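Local coordinates for putative tetR-family transcriptional regulatory protein (Streptomyces coelicolor, PDB 2DG8), which probably binds DNA through an N-terminal helix-turn-helix motif and regulates transcription as a TetR-family dimer, at the interface of chains A and B. Residues are numbered along the deposited sequence; one frame, centred on the assembly and turned at random. Chains: chain A/B, putative tetR-family transcriptional regulatory protein.

The interface of chains A and B. Residues chain A 108, 111, 114-115, 124, 152; chain B 108, 156, 160.
B:Leu156 sets its methyl CD1 over one face of the A:Tyr111 ring, 4.0 Å from the centroid and displaced toward the rim, where CE1 and CZ are its nearest atoms. The two side chains meet at about a right angle. B:Leu160 also crosses the tyrosine steeply but works nearer the ring's root: its CD1 lies 3.5 Å from CD2 of A:Tyr111, while its other methyl, CD2, turns to A:Ala114 and reaches CB at 3.8 Å. The side-chain amide oxygen OE1 of B:Gln108 lies 3.2 Å from CB of A:Tyr111, with the amide plane turned 64° from the ring. Within chain A, the phenol OH donates a 2.7 Å hydrogen bond to OE2 of A:Glu152, on the syn side but 31° out of the carboxylate plane; this holds the far end of the ring in place, while the two leucine CD1 methyls, both on the same side of the ring, probably limit its turning. A leucine in place of A:Tyr111 would probably leave the A:Glu152 carboxylate without its phenol partner and B:Leu156 without a flat face to pack on. At the edge of this apolar patch, A:Thr124 OG1 donates to the backbone O of B:Leu160 at 2.7 Å, in the carbonyl plane; with OG1 between the backbone N and the carbonyl carbon (chi1 46°), the hydroxyl faces chain B. The patch joins helices 101-116, 121-135 and 141-159 of chain A to 101-116 and the end of 141-159 of chain B, within a two-fold interface likely to be the TetR-type dimer.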
# COMPACT_ATOMS: atom_id res chain seq x y z
N GLN A 108 -3.55 -4.73 1.55
CA GLN A 108 -4.07 -3.42 1.19
C GLN A 108 -5.29 -3.02 2.01
O GLN A 108 -5.48 -1.84 2.33
CB GLN A 108 -4.38 -3.35 -0.31
CG GLN A 108 -3.15 -3.60 -1.18
CD GLN A 108 -2.00 -2.64 -0.88
OE1 GLN A 108 -0.84 -3.03 -0.87
NE2 GLN A 108 -2.32 -1.38 -0.64
N TYR A 111 -3.97 -1.70 5.31
CA TYR A 111 -3.36 -0.38 5.15
C TYR A 111 -4.41 0.74 5.05
O TYR A 111 -4.21 1.83 5.58
CB TYR A 111 -2.46 -0.35 3.92
CG TYR A 111 -1.19 -1.15 4.08
CD1 TYR A 111 -0.34 -1.38 3.00
CD2 TYR A 111 -0.82 -1.68 5.32
CE1 TYR A 111 0.83 -2.11 3.14
CE2 TYR A 111 0.34 -2.40 5.47
CZ TYR A 111 1.16 -2.62 4.39
OH TYR A 111 2.31 -3.34 4.56
N ALA A 114 -5.86 1.19 8.57
CA ALA A 114 -4.92 1.91 9.42
C ALA A 114 -4.82 3.38 9.02
O ALA A 114 -4.61 4.25 9.87
CB ALA A 114 -3.54 1.25 9.36
N ALA A 115 -4.96 3.67 7.73
CA ALA A 115 -4.89 5.05 7.27
C ALA A 115 -6.08 5.84 7.82
O ALA A 115 -5.93 6.97 8.29
CB ALA A 115 -4.91 5.10 5.76
N THR A 124 -0.21 -2.19 12.24
CA THR A 124 0.84 -2.02 11.25
C THR A 124 2.20 -1.75 11.91
O THR A 124 3.23 -2.22 11.43
CB THR A 124 0.49 -0.89 10.24
OG1 THR A 124 0.01 0.26 10.95
CG2 THR A 124 -0.60 -1.36 9.28
N GLU A 152 8.80 -3.20 1.08
CA GLU A 152 7.41 -2.76 1.00
C GLU A 152 7.14 -2.15 -0.38
O GLU A 152 6.18 -2.52 -1.05
CB GLU A 152 7.14 -1.71 2.08
CG GLU A 152 5.69 -1.32 2.21
CD GLU A 152 4.89 -2.36 2.97
OE1 GLU A 152 5.25 -2.66 4.13
OE2 GLU A 152 3.89 -2.86 2.42
N GLN B 108 -4.39 4.74 -0.87
CA GLN B 108 -4.66 3.39 -0.37
C GLN B 108 -5.89 2.79 -1.04
O GLN B 108 -5.90 1.61 -1.36
CB GLN B 108 -4.83 3.39 1.16
CG GLN B 108 -3.58 3.82 1.93
CD GLN B 108 -2.33 3.04 1.52
OE1 GLN B 108 -2.28 1.81 1.61
NE2 GLN B 108 -1.31 3.77 1.07
N LEU B 156 4.75 5.02 2.87
CA LEU B 156 3.78 4.16 3.54
C LEU B 156 4.23 3.84 4.98
O LEU B 156 3.42 3.90 5.91
CB LEU B 156 3.59 2.86 2.73
CG LEU B 156 2.44 1.88 3.02
CD1 LEU B 156 2.84 0.86 4.07
CD2 LEU B 156 1.20 2.66 3.46
N LEU B 160 1.83 4.90 8.22
CA LEU B 160 1.13 3.91 9.03
C LEU B 160 1.85 3.48 10.30
O LEU B 160 1.53 2.45 10.90
CB LEU B 160 0.82 2.68 8.18
CG LEU B 160 -0.09 2.93 6.97
CD1 LEU B 160 -0.44 1.61 6.32
CD2 LEU B 160 -1.35 3.66 7.42